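Local coordinates for protein putative enoyl-CoA hydratase (Streptomyces avermitilis, PDB 3GKB) that is a putative enoyl-CoA hydratase of the crotonase-like family that probably acts on acyl-CoA thioesters, its exact reaction and substrate being unknown, at residues B[20-25]-B[42-47]; B[54-59]-B[103-108]; B[136-141]-B[178-183]; B[110-115]-B[197-202]; B[70-75]-B[260-265]. All blocks are in the same frame, centred on the assembly; numbering follows the deposited sequence.

Contact 1: residues B[20-25]-B[42-47]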
# COMPACT_ATOMS: atom_id res chain seq x y z
N ALA B 20 -20.43 19.31 -10.11
CA ALA B 20 -21.09 18.69 -11.26
C ALA B 20 -21.34 17.22 -11.01
O ALA B 20 -20.49 16.54 -10.47
CB ALA B 20 -20.29 18.88 -12.52
N ARG B 21 -22.53 16.73 -11.36
CA ARG B 21 -22.87 15.32 -11.24
C ARG B 21 -23.00 14.77 -12.65
O ARG B 21 -23.76 15.32 -13.47
CB ARG B 21 -24.18 15.13 -10.46
CG ARG B 21 -24.00 15.27 -8.97
CD ARG B 21 -25.30 14.99 -8.26
NE ARG B 21 -26.27 16.06 -8.47
CZ ARG B 21 -27.59 15.95 -8.28
NH1 ARG B 21 -28.14 14.81 -7.87
NH2 ARG B 21 -28.38 17.00 -8.51
N ILE B 22 -22.22 13.74 -12.95
CA ILE B 22 -22.28 13.09 -14.24
C ILE B 22 -22.90 11.72 -13.99
O ILE B 22 -22.35 10.92 -13.26
CB ILE B 22 -20.88 12.99 -14.90
CG1 ILE B 22 -20.30 14.40 -15.15
CG2 ILE B 22 -20.95 12.20 -16.17
CD1 ILE B 22 -18.87 14.39 -15.70
N ILE B 23 -24.07 11.49 -14.56
CA ILE B 23 -24.81 10.26 -14.35
C ILE B 23 -24.74 9.47 -15.64
O ILE B 23 -25.21 9.92 -16.70
CB ILE B 23 -26.31 10.53 -14.01
CG1 ILE B 23 -26.42 11.44 -12.77
CG2 ILE B 23 -27.03 9.18 -13.78
CD1 ILE B 23 -27.82 12.01 -12.51
N LEU B 24 -24.16 8.27 -15.54
CA LEU B 24 -23.92 7.41 -16.67
C LEU B 24 -25.17 6.55 -16.92
O LEU B 24 -25.69 5.93 -15.99
CB LEU B 24 -22.68 6.54 -16.40
CG LEU B 24 -21.39 7.33 -16.09
CD1 LEU B 24 -20.40 6.50 -15.26
CD2 LEU B 24 -20.74 7.77 -17.35
N ASP B 25 -25.68 6.58 -18.16
CA ASP B 25 -26.99 5.99 -18.49
C ASP B 25 -27.01 5.56 -19.96
O ASP B 25 -27.35 6.35 -20.87
CB ASP B 25 -28.12 6.99 -18.18
CG ASP B 25 -29.52 6.35 -18.21
OD1 ASP B 25 -29.67 5.16 -18.55
OD2 ASP B 25 -30.50 7.07 -17.84
N THR B 42 -16.01 15.22 -24.36
CA THR B 42 -16.68 16.52 -24.50
C THR B 42 -17.05 17.14 -23.16
O THR B 42 -16.73 18.31 -22.90
CB THR B 42 -17.93 16.42 -25.40
OG1 THR B 42 -17.55 15.90 -26.68
CG2 THR B 42 -18.57 17.80 -25.59
N VAL B 43 -17.70 16.36 -22.30
CA VAL B 43 -18.17 16.88 -21.03
C VAL B 43 -17.00 17.23 -20.11
O VAL B 43 -16.99 18.32 -19.54
CB VAL B 43 -19.13 15.93 -20.32
CG1 VAL B 43 -19.44 16.45 -18.91
CG2 VAL B 43 -20.40 15.83 -21.10
N LEU B 44 -16.00 16.36 -20.01
CA LEU B 44 -14.88 16.66 -19.13
C LEU B 44 -14.01 17.81 -19.64
O LEU B 44 -13.53 18.62 -18.86
CB LEU B 44 -14.04 15.41 -18.85
CG LEU B 44 -14.73 14.35 -17.98
CD1 LEU B 44 -13.86 13.10 -17.88
CD2 LEU B 44 -15.06 14.87 -16.57
N THR B 45 -13.82 17.89 -20.95
CA THR B 45 -13.04 18.99 -21.53
C THR B 45 -13.75 20.32 -21.27
O THR B 45 -13.10 21.29 -20.84
CB THR B 45 -12.80 18.73 -23.04
OG1 THR B 45 -12.00 17.54 -23.17
CG2 THR B 45 -12.03 19.88 -23.68
N THR B 46 -15.07 20.36 -21.45
CA THR B 46 -15.86 21.55 -21.16
C THR B 46 -15.79 21.93 -19.68
O THR B 46 -15.63 23.09 -19.33
CB THR B 46 -17.33 21.37 -21.54
OG1 THR B 46 -17.44 21.00 -22.93
CG2 THR B 46 -18.11 22.64 -21.24
N LEU B 47 -15.93 20.94 -18.80
CA LEU B 47 -15.85 21.23 -17.37
C LEU B 47 -14.49 21.73 -16.93
O LEU B 47 -14.42 22.60 -16.05
CB LEU B 47 -16.27 20.02 -16.52
CG LEU B 47 -17.76 19.69 -16.52
CD1 LEU B 47 -18.03 18.27 -15.96
CD2 LEU B 47 -18.53 20.77 -15.71
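Ile22 meets Val43, Leu44 and Leu47 through a single atom, its CD1, which packs against three helix side chains. The bond from CA to CB points toward the helix, and at CB the two branches part. CG2 stands anti to the backbone N, while CG1 is anti to the carbonyl carbon (chi1 -62°). The second torsion is extended (chi2 176°) and carries CD1 outward from the strand. There Ile22 CD1 lies 3.9 Å from Val43 CG1, the two side chains meeting tip to tip, and the same CD1 is 3.9 Å from Leu44 CD2, on a side chain that runs at a slant to it. Leu47 CD1 completes the group at 4.0 Å from Ile22 CD1. Strand 19-24, helix 34-48 and strand 55-60 form a beta-alpha-beta unit. The axes of strand 20-24 and helix 42-47 run almost antiparallel (176°) and approach no closer than 11.3 Å, a spacing bridged by side chains alone. Ile22 also touches Ile56 on the next strand. One turn of helix beyond Val43, Leu47 spreads its two methyls over Ala20, with Leu47 CD2 4.1 Å from Ala20 CB. All five touching residues are buried, and no hydrogen bond crosses between the segments. Val43 also packs on Leu11 and Val13 of strand 11-16, and Leu44 on Leu101 and Ile102 of helix 96-103.

Contact 2: residues B[54-59]-B[103-108]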
# COMPACT_ATOMS: atom_id res chain seq x y z
N ARG B 54 -15.96 22.89 -9.13
CA ARG B 54 -14.77 22.49 -8.38
C ARG B 54 -14.67 20.97 -8.09
O ARG B 54 -13.59 20.46 -7.80
CB ARG B 54 -14.69 23.31 -7.09
CG ARG B 54 -14.53 24.82 -7.36
CD ARG B 54 -14.45 25.62 -6.11
NE ARG B 54 -15.69 25.57 -5.33
CZ ARG B 54 -16.78 26.29 -5.57
NH1 ARG B 54 -16.83 27.13 -6.60
NH2 ARG B 54 -17.86 26.14 -4.80
N VAL B 55 -15.80 20.28 -8.15
CA VAL B 55 -15.88 18.84 -7.84
C VAL B 55 -16.74 18.22 -8.90
O VAL B 55 -17.75 18.83 -9.32
CB VAL B 55 -16.49 18.58 -6.43
CG1 VAL B 55 -16.65 17.08 -6.16
CG2 VAL B 55 -15.62 19.27 -5.33
N ILE B 56 -16.39 17.00 -9.33
CA ILE B 56 -17.23 16.21 -10.25
C ILE B 56 -17.51 14.85 -9.59
O ILE B 56 -16.59 14.20 -9.09
CB ILE B 56 -16.52 15.96 -11.59
CG1 ILE B 56 -16.26 17.29 -12.32
CG2 ILE B 56 -17.33 14.97 -12.45
CD1 ILE B 56 -15.24 17.20 -13.47
N VAL B 57 -18.78 14.46 -9.53
CA VAL B 57 -19.17 13.16 -8.98
C VAL B 57 -19.78 12.31 -10.09
O VAL B 57 -20.76 12.72 -10.73
CB VAL B 57 -20.20 13.25 -7.85
CG1 VAL B 57 -20.48 11.82 -7.29
CG2 VAL B 57 -19.73 14.17 -6.70
N PHE B 58 -19.20 11.14 -10.31
CA PHE B 58 -19.71 10.19 -11.28
C PHE B 58 -20.56 9.15 -10.58
O PHE B 58 -20.13 8.57 -9.58
CB PHE B 58 -18.55 9.45 -11.96
CG PHE B 58 -17.60 10.33 -12.70
CD1 PHE B 58 -17.82 10.68 -14.01
CD2 PHE B 58 -16.44 10.77 -12.10
CE1 PHE B 58 -16.89 11.46 -14.71
CE2 PHE B 58 -15.54 11.56 -12.79
CZ PHE B 58 -15.79 11.90 -14.11
N SER B 59 -21.74 8.91 -11.14
CA SER B 59 -22.62 7.87 -10.62
C SER B 59 -23.32 7.19 -11.79
O SER B 59 -23.23 7.61 -12.94
CB SER B 59 -23.63 8.46 -9.61
OG SER B 59 -24.56 9.32 -10.26
N ARG B 103 -7.74 11.20 -14.73
CA ARG B 103 -6.59 11.36 -13.82
C ARG B 103 -6.03 12.79 -13.82
O ARG B 103 -5.49 13.24 -12.82
CB ARG B 103 -5.43 10.44 -14.20
CG ARG B 103 -5.57 8.99 -13.76
CD ARG B 103 -4.22 8.36 -13.40
NE ARG B 103 -3.23 8.53 -14.45
CZ ARG B 103 -1.98 8.99 -14.30
NH1 ARG B 103 -1.19 9.08 -15.37
NH2 ARG B 103 -1.49 9.31 -13.11
N HIS B 104 -6.12 13.48 -14.96
CA HIS B 104 -5.58 14.84 -15.11
C HIS B 104 -6.62 15.98 -15.00
O HIS B 104 -6.29 17.16 -15.21
CB HIS B 104 -4.78 14.91 -16.41
CG HIS B 104 -3.60 14.00 -16.41
ND1 HIS B 104 -3.63 12.75 -16.98
CD2 HIS B 104 -2.36 14.15 -15.87
CE1 HIS B 104 -2.44 12.17 -16.81
NE2 HIS B 104 -1.66 13.01 -16.14
N GLN B 105 -7.85 15.62 -14.64
CA GLN B 105 -8.94 16.60 -14.53
C GLN B 105 -8.60 17.62 -13.43
O GLN B 105 -8.06 17.25 -12.36
CB GLN B 105 -10.25 15.88 -14.24
CG GLN B 105 -11.55 16.72 -14.37
CD GLN B 105 -11.89 17.09 -15.82
OE1 GLN B 105 -11.49 16.40 -16.77
NE2 GLN B 105 -12.62 18.19 -15.98
N PRO B 106 -8.86 18.93 -13.69
CA PRO B 106 -8.55 19.93 -12.65
C PRO B 106 -9.44 19.82 -11.41
O PRO B 106 -8.94 19.97 -10.30
CB PRO B 106 -8.76 21.28 -13.35
CG PRO B 106 -9.29 21.01 -14.66
CD PRO B 106 -9.12 19.54 -15.00
N GLN B 107 -10.74 19.60 -11.60
CA GLN B 107 -11.68 19.40 -10.50
C GLN B 107 -11.32 18.14 -9.71
O GLN B 107 -10.74 17.21 -10.24
CB GLN B 107 -13.11 19.20 -11.02
CG GLN B 107 -13.80 20.46 -11.52
CD GLN B 107 -13.44 20.83 -12.98
OE1 GLN B 107 -12.82 20.06 -13.69
NE2 GLN B 107 -13.85 22.03 -13.41
N VAL B 108 -11.73 18.09 -8.45
CA VAL B 108 -11.63 16.84 -7.69
C VAL B 108 -12.65 15.88 -8.30
O VAL B 108 -13.82 16.26 -8.50
CB VAL B 108 -11.98 17.06 -6.22
CG1 VAL B 108 -12.02 15.70 -5.46
CG2 VAL B 108 -11.00 18.05 -5.58
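Ile56 meets flat groups with both of its branches: CD1 reaches the side-chain amides of Gln105 and Gln107, and CG2 lies 3.8 Å above one face of the Phe58 ring, offset toward the rim. Phe58 and Phe124 meet edge-to-face. Ile56 CD1 is 3.8 Å from Gln105 NE2 and equally far from Gln107 OE1. The amides are joined to each other, Gln105 NE2 donating to Gln107 OE1 at 3.0 Å with the acceptor only 14° out of the Gln105 amide plane. Both glutamine chains bend at chi2. Beside them the backbones begin a parallel pairing of Val55 with Val108: Val108 N donates to Arg54 O at 3.1 Å, and Ile56 N to Val108 O at 2.8 Å, the latter nearly straight (168° at the hydrogen). This is where strand 108-113 joins strand 55-60 in the central sheet, after the loop that leaves helix 96-103. Gln105 NE2 has a further acceptor in Leu44 O, and Gln107 NE2 donates to Leu47 O and Val53 O. The buried Gln105 NE2 and Gln107 OE1 and NE2 are thus satisfied by one another and by carbonyls of helix 34-48 and the loop after it, beside the apolar Ile56 tip.

Contact 3: residues B[136-141]-B[178-183]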
# COMPACT_ATOMS: atom_id res chain seq x y z
N GLU B 136 -22.49 -3.75 0.27
CA GLU B 136 -23.37 -4.90 -0.01
C GLU B 136 -23.51 -5.25 -1.47
O GLU B 136 -23.80 -6.39 -1.79
CB GLU B 136 -24.80 -4.64 0.53
CG GLU B 136 -24.92 -4.56 2.05
CD GLU B 136 -24.80 -3.13 2.58
OE1 GLU B 136 -24.10 -2.32 1.94
OE2 GLU B 136 -25.39 -2.83 3.64
N THR B 137 -23.36 -4.26 -2.36
CA THR B 137 -23.77 -4.39 -3.74
C THR B 137 -22.65 -4.17 -4.77
O THR B 137 -22.72 -4.69 -5.86
CB THR B 137 -24.93 -3.42 -4.05
OG1 THR B 137 -24.56 -2.10 -3.69
CG2 THR B 137 -26.18 -3.79 -3.21
N ALA B 138 -21.61 -3.41 -4.42
CA ALA B 138 -20.63 -3.02 -5.41
C ALA B 138 -19.70 -4.18 -5.75
O ALA B 138 -19.45 -5.07 -4.93
CB ALA B 138 -19.81 -1.86 -4.90
N GLY B 139 -19.15 -4.12 -6.94
CA GLY B 139 -18.12 -5.07 -7.35
C GLY B 139 -17.18 -4.49 -8.40
O GLY B 139 -17.59 -3.69 -9.22
N LEU B 140 -15.92 -4.93 -8.36
CA LEU B 140 -14.90 -4.49 -9.28
C LEU B 140 -14.15 -5.70 -9.79
O LEU B 140 -13.71 -6.54 -8.99
CB LEU B 140 -13.90 -3.58 -8.59
CG LEU B 140 -14.28 -2.13 -8.45
CD1 LEU B 140 -13.36 -1.48 -7.44
CD2 LEU B 140 -14.20 -1.44 -9.85
N GLY B 141 -14.01 -5.79 -11.10
CA GLY B 141 -13.24 -6.88 -11.68
C GLY B 141 -12.56 -6.50 -12.97
O GLY B 141 -13.10 -5.71 -13.77
N PHE B 178 -14.25 -8.63 -7.33
CA PHE B 178 -13.89 -8.28 -5.96
C PHE B 178 -15.02 -7.51 -5.31
O PHE B 178 -15.58 -6.62 -5.91
CB PHE B 178 -12.60 -7.45 -5.94
CG PHE B 178 -11.38 -8.27 -6.17
CD1 PHE B 178 -10.50 -8.53 -5.13
CD2 PHE B 178 -11.14 -8.83 -7.41
CE1 PHE B 178 -9.39 -9.32 -5.33
CE2 PHE B 178 -10.02 -9.66 -7.61
CZ PHE B 178 -9.16 -9.89 -6.57
N ASP B 179 -15.38 -7.87 -4.09
CA ASP B 179 -16.37 -7.09 -3.38
C ASP B 179 -15.78 -5.78 -2.85
O ASP B 179 -14.56 -5.58 -2.87
CB ASP B 179 -17.07 -7.90 -2.28
CG ASP B 179 -16.14 -8.35 -1.17
OD1 ASP B 179 -15.11 -7.73 -0.88
OD2 ASP B 179 -16.47 -9.39 -0.56
N ALA B 180 -16.63 -4.87 -2.43
CA ALA B 180 -16.18 -3.56 -1.98
C ALA B 180 -15.19 -3.61 -0.82
O ALA B 180 -14.22 -2.87 -0.82
CB ALA B 180 -17.39 -2.66 -1.60
N GLU B 181 -15.44 -4.47 0.15
CA GLU B 181 -14.58 -4.55 1.33
C GLU B 181 -13.17 -5.01 0.99
O GLU B 181 -12.21 -4.50 1.54
CB GLU B 181 -15.18 -5.45 2.43
N THR B 182 -13.06 -5.98 0.09
CA THR B 182 -11.77 -6.44 -0.39
C THR B 182 -11.07 -5.38 -1.24
O THR B 182 -9.88 -5.12 -1.07
CB THR B 182 -11.85 -7.79 -1.15
OG1 THR B 182 -12.60 -8.73 -0.37
CG2 THR B 182 -10.45 -8.34 -1.41
N ALA B 183 -11.82 -4.74 -2.13
CA ALA B 183 -11.25 -3.68 -2.97
C ALA B 183 -10.69 -2.55 -2.10
O ALA B 183 -9.60 -2.05 -2.35
CB ALA B 183 -12.30 -3.16 -3.97
O HOH W 1 -19.63 -5.60 -2.43
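Leu140 and Phe178 form an antiparallel hydrogen-bonded pair, with Leu140 N donating to Phe178 O at 3.0 Å and Phe178 N to Leu140 O at 2.7 Å. The first donor lies in the carbonyl plane of Phe178, whereas the second is tilted 32° from that of Leu140. The pairing is short, and helix 180-186 follows directly. Leu140 turns CD1 to Ala183 CB, 4.0 Å away on the first turn of that helix. Phe178 CG is anti to the carbonyl carbon (chi1 -76°), and the ring leads off from the strand pair with Leu140 O at its edge, 3.8 Å from Phe178 CD2. At the other end Ala138 CB and Ala180 CB touch at 4.2 Å, and a water spans the backbones there: it donates to Ala138 O at 2.6 Å and accepts from Ala180 N at 3.1 Å. Asp179 is the N-cap of the helix. Its OD1 accepts from Thr182 N at 2.9 Å, nearly along the C-O axis, and also from Thr182 OG1 on the syn side, 33° out of the carboxylate plane. Strand 139-141 lies between strands 116-118 and 178-179 in a small sheet. Around this junction, Leu140 packs on Ala122 and Val125 of helix 120-127, Ala138 and Ala180 share Ala133 of strand 130-134, and Phe178 packs on Val171 of helix 165-174 and on Arg191 of the third subunit.

Contact 4: residues B[110-115]-B[197-202]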
# COMPACT_ATOMS: atom_id res chain seq x y z
N ILE B 110 -14.75 12.29 -8.04
CA ILE B 110 -15.23 11.34 -7.05
C ILE B 110 -16.12 10.32 -7.76
O ILE B 110 -17.02 10.71 -8.49
CB ILE B 110 -16.06 12.05 -5.94
CG1 ILE B 110 -15.21 13.07 -5.19
CG2 ILE B 110 -16.64 11.02 -4.94
CD1 ILE B 110 -16.04 14.00 -4.24
N VAL B 111 -15.88 9.03 -7.55
CA VAL B 111 -16.78 7.99 -8.09
C VAL B 111 -17.62 7.42 -6.95
O VAL B 111 -17.09 7.09 -5.88
CB VAL B 111 -16.01 6.83 -8.79
CG1 VAL B 111 -16.92 5.60 -9.02
CG2 VAL B 111 -15.36 7.31 -10.13
N LYS B 112 -18.93 7.38 -7.16
CA LYS B 112 -19.87 6.70 -6.28
C LYS B 112 -20.26 5.37 -6.93
O LYS B 112 -21.03 5.36 -7.92
CB LYS B 112 -21.11 7.56 -6.08
CG LYS B 112 -22.16 6.89 -5.21
CD LYS B 112 -23.25 7.87 -4.80
CE LYS B 112 -24.13 8.26 -5.95
NZ LYS B 112 -25.31 9.12 -5.52
N LEU B 113 -19.76 4.27 -6.37
CA LEU B 113 -19.91 2.94 -6.94
C LEU B 113 -20.89 2.11 -6.13
O LEU B 113 -20.57 1.65 -5.03
CB LEU B 113 -18.55 2.22 -7.02
CG LEU B 113 -18.58 0.80 -7.61
CD1 LEU B 113 -18.96 0.88 -9.12
CD2 LEU B 113 -17.27 0.07 -7.42
N ALA B 114 -22.07 1.89 -6.70
CA ALA B 114 -23.10 1.10 -6.06
C ALA B 114 -23.20 -0.30 -6.64
O ALA B 114 -23.51 -1.23 -5.89
CB ALA B 114 -24.45 1.82 -6.13
N GLY B 115 -22.87 -0.47 -7.92
CA GLY B 115 -23.01 -1.74 -8.60
C GLY B 115 -21.68 -2.27 -9.14
O GLY B 115 -20.61 -2.02 -8.56
N GLU B 197 -26.18 4.24 3.20
CA GLU B 197 -25.51 5.48 3.62
C GLU B 197 -24.65 6.13 2.53
O GLU B 197 -24.20 7.26 2.67
CB GLU B 197 -24.61 5.22 4.83
CG GLU B 197 -25.39 4.84 6.10
CD GLU B 197 -24.51 4.28 7.21
OE1 GLU B 197 -23.30 4.47 7.19
OE2 GLU B 197 -25.06 3.60 8.11
N LEU B 198 -24.42 5.41 1.44
CA LEU B 198 -23.45 5.84 0.45
C LEU B 198 -23.79 7.16 -0.24
O LEU B 198 -22.92 8.00 -0.45
CB LEU B 198 -23.26 4.74 -0.59
CG LEU B 198 -22.27 5.06 -1.70
CD1 LEU B 198 -20.89 5.26 -1.13
CD2 LEU B 198 -22.35 3.98 -2.82
N ASP B 199 -25.06 7.34 -0.59
CA ASP B 199 -25.51 8.52 -1.33
C ASP B 199 -25.30 9.80 -0.49
O ASP B 199 -24.77 10.81 -0.99
CB ASP B 199 -26.97 8.40 -1.73
CG ASP B 199 -27.22 7.30 -2.74
OD1 ASP B 199 -26.44 7.23 -3.73
OD2 ASP B 199 -28.21 6.54 -2.53
N GLU B 200 -25.73 9.76 0.76
CA GLU B 200 -25.53 10.90 1.65
C GLU B 200 -24.04 11.14 1.98
O GLU B 200 -23.59 12.29 2.05
CB GLU B 200 -26.40 10.78 2.94
CG GLU B 200 -27.91 10.97 2.67
CD GLU B 200 -28.70 11.30 3.95
OE1 GLU B 200 -28.24 10.90 5.04
OE2 GLU B 200 -29.74 11.99 3.86
N TYR B 201 -23.26 10.08 2.14
CA TYR B 201 -21.84 10.20 2.42
C TYR B 201 -21.07 10.91 1.28
O TYR B 201 -20.30 11.86 1.52
CB TYR B 201 -21.25 8.80 2.60
CG TYR B 201 -19.84 8.81 3.10
CD1 TYR B 201 -19.57 8.59 4.46
CD2 TYR B 201 -18.78 9.04 2.24
CE1 TYR B 201 -18.27 8.60 4.93
CE2 TYR B 201 -17.48 9.06 2.71
CZ TYR B 201 -17.24 8.83 4.05
OH TYR B 201 -15.94 8.85 4.53
N VAL B 202 -21.30 10.47 0.05
CA VAL B 202 -20.65 11.09 -1.12
C VAL B 202 -21.13 12.54 -1.30
O VAL B 202 -20.32 13.44 -1.54
CB VAL B 202 -20.85 10.24 -2.39
CG1 VAL B 202 -20.35 10.98 -3.67
CG2 VAL B 202 -20.18 8.87 -2.19
O HOH W 2 -24.91 11.29 -3.72
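Helix 195-210 covers one face of the central crotonase-fold sheet, and here its Leu198, Asp199 and Val202 meet Ile110 and Lys112 of strand 108-113. The axes of strand 110-113 and helix 197-202 run nearly antiparallel, at 170° to each other. Ile110 and Val202 lie side by side, running in opposite directions, and touch where Ile110 CG2 comes 3.9 Å from Val202 CG1. Lys112 does most of the bridging. Its bond from CA to CB points toward the helix, and Lys112 CG, anti to the backbone N, lies 3.8 Å from Leu198 CD2, with Val202 CG2 also in touch. The chain then bends at chi3 (71°), which turns CE aside, and Lys112 NZ forms a salt bridge with Asp199 OD1 at 2.8 Å. The two side chains cross at about a right angle, and NZ meets OD1 on the anti side, 30° out of the carboxylate plane. A water extends the grip, accepting from Lys112 NZ at 2.8 Å and donating to Asp199 O at 2.8 Å. Leu198 CD2 meanwhile reaches the strand backbone, 3.7 Å from Leu113 O. Phe132 of strand 130-134 packs on Ile110, Leu198 and Val202. Lys112 thus works in two parts: its aliphatic stem continues the apolar helix-sheet layer, while its charge, toward the more exposed side, is held by carboxylate and water and would probably stabilise Asp199 as an anion.

Contact 5: residues B[70-75]-B[260-265]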
# COMPACT_ATOMS: atom_id res chain seq x y z
N VAL B 70 -15.94 -2.20 -21.79
CA VAL B 70 -15.96 -1.64 -23.13
C VAL B 70 -16.80 -2.51 -24.06
O VAL B 70 -16.78 -3.73 -23.98
CB VAL B 70 -14.51 -1.47 -23.66
CG1 VAL B 70 -14.52 -1.09 -25.14
CG2 VAL B 70 -13.77 -0.40 -22.83
N ASP B 71 -17.53 -1.86 -24.94
CA ASP B 71 -18.40 -2.50 -25.91
C ASP B 71 -17.61 -3.55 -26.68
O ASP B 71 -16.59 -3.27 -27.32
CB ASP B 71 -18.97 -1.43 -26.83
CG ASP B 71 -19.88 -2.00 -27.92
OD1 ASP B 71 -20.24 -3.20 -27.85
OD2 ASP B 71 -20.20 -1.21 -28.86
N MET B 72 -18.08 -4.78 -26.62
CA MET B 72 -17.37 -5.89 -27.25
C MET B 72 -17.47 -5.83 -28.80
O MET B 72 -16.74 -6.53 -29.49
CB MET B 72 -17.93 -7.21 -26.71
CG MET B 72 -17.45 -7.56 -25.25
SD MET B 72 -18.50 -8.82 -24.40
CE MET B 72 -17.94 -10.30 -25.11
N ARG B 73 -18.39 -5.02 -29.30
CA ARG B 73 -18.54 -4.77 -30.73
C ARG B 73 -17.82 -3.51 -31.20
O ARG B 73 -17.99 -3.10 -32.36
CB ARG B 73 -20.01 -4.66 -31.09
CG ARG B 73 -20.84 -5.86 -30.73
CD ARG B 73 -22.06 -5.89 -31.59
NE ARG B 73 -22.66 -7.20 -31.60
CZ ARG B 73 -23.61 -7.61 -30.78
NH1 ARG B 73 -24.07 -6.79 -29.83
NH2 ARG B 73 -24.08 -8.84 -30.90
N ILE B 74 -17.02 -2.89 -30.33
CA ILE B 74 -16.39 -1.61 -30.68
C ILE B 74 -15.43 -1.72 -31.89
O ILE B 74 -15.19 -0.73 -32.56
CB ILE B 74 -15.68 -0.97 -29.44
CG1 ILE B 74 -15.53 0.54 -29.67
CG2 ILE B 74 -14.36 -1.68 -29.11
CD1 ILE B 74 -15.20 1.30 -28.43
N GLY B 75 -14.93 -2.91 -32.17
CA GLY B 75 -13.99 -3.12 -33.26
C GLY B 75 -14.66 -3.35 -34.59
O GLY B 75 -13.97 -3.48 -35.60
N GLY B 260 -24.73 -14.22 -24.52
CA GLY B 260 -25.46 -13.26 -23.72
C GLY B 260 -24.68 -12.15 -23.05
O GLY B 260 -25.25 -11.42 -22.23
N ALA B 261 -23.39 -11.98 -23.37
CA ALA B 261 -22.69 -10.81 -22.84
C ALA B 261 -23.44 -9.54 -23.30
O ALA B 261 -24.07 -9.52 -24.37
CB ALA B 261 -21.19 -10.79 -23.25
N GLN B 262 -23.40 -8.51 -22.47
CA GLN B 262 -23.97 -7.21 -22.78
C GLN B 262 -25.50 -7.23 -22.68
O GLN B 262 -26.18 -6.34 -23.18
CB GLN B 262 -23.44 -6.65 -24.11
CG GLN B 262 -21.90 -6.61 -24.09
CD GLN B 262 -21.21 -5.70 -25.12
OE1 GLN B 262 -20.02 -5.46 -24.96
NE2 GLN B 262 -21.91 -5.24 -26.15
N THR B 263 -26.01 -8.26 -22.01
CA THR B 263 -27.37 -8.30 -21.51
C THR B 263 -27.28 -8.40 -19.99
O THR B 263 -26.31 -8.92 -19.46
CB THR B 263 -28.12 -9.53 -22.03
OG1 THR B 263 -27.65 -10.73 -21.39
CG2 THR B 263 -27.95 -9.66 -23.53
N PRO B 264 -28.31 -7.92 -19.29
CA PRO B 264 -28.26 -7.96 -17.81
C PRO B 264 -28.02 -9.34 -17.24
O PRO B 264 -27.17 -9.51 -16.33
CB PRO B 264 -29.63 -7.43 -17.42
CG PRO B 264 -29.96 -6.49 -18.54
CD PRO B 264 -29.50 -7.20 -19.77
N ALA B 265 -28.69 -10.35 -17.77
CA ALA B 265 -28.44 -11.75 -17.22
C ALA B 265 -27.01 -12.26 -17.47
O ALA B 265 -26.41 -12.91 -16.61
CB ALA B 265 -29.47 -12.73 -17.76
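Gln262 uses both ends of its side-chain amide to hold the Asx turn at Asp71, which opens a type I beta turn running to Ile74. Gln262 OE1 accepts from Met72 N at 2.6 Å, the donor tilted 18° from the amide carbonyl plane. Gln262 NE2 donates to Asp71 OD1 at 3.1 Å; the bond is almost straight (164° at the hydrogen), and OD1 is met on its anti side, tilted from the carboxylate plane. Asp71 OD1 takes a second donor, Arg73 N at 3.0 Å, the bond that defines the Asx turn. This donor stands above the carboxylate plane, 68° out of it, on the face opposite to Gln262 NE2. One oxygen is therefore gripped from two sides; the amides of Met72 and Arg73 both have acceptors, and Ile74 N closes the type I turn on Asp71 O. The chain of Gln262 is extended beyond CG, which lets its amide reach across. Its own backbone is set by a type II turn from Gly260 to Thr263, in which Gly260 O accepts from Thr263 OG1 at 2.6 Å and from Thr263 N at 3.3 Å. Gly260 closes helix 248-258 as the C-prime residue of a Schellman motif, and Thr263 is the N-cap of helix 264-268, its OG1 meeting Gly266 N. Gln262 N is satisfied by Glu267 OE2. Beside the polar pair, Met72 SD rests 3.5 Å from Ala261 CB.

How the contacts relate
Contacts 1, 2 and 4 share the main mixed sheet, through adjacent strands 19-24, 55-60 and 108-113. Contacts 1 and 2 have centres about 9 Å apart and touch, as do contacts 2 and 4, about 14 Å apart; they follow in series along the chain. Contact 3 belongs to the smaller three-stranded sheet. It lies within the chain span of contact 4 and meets it, centres about 13 Å apart, where Gly139 N probably hydrogen-bonds to Gly115 O, just past strand 108-113. Contact 5 stands at least 21 Å from every other centre. Contacts 1, 2 and 4 thus build the core sheet with its helices, contact 3 adds the small sheet, and contact 5 alone brings in the C-terminal helices.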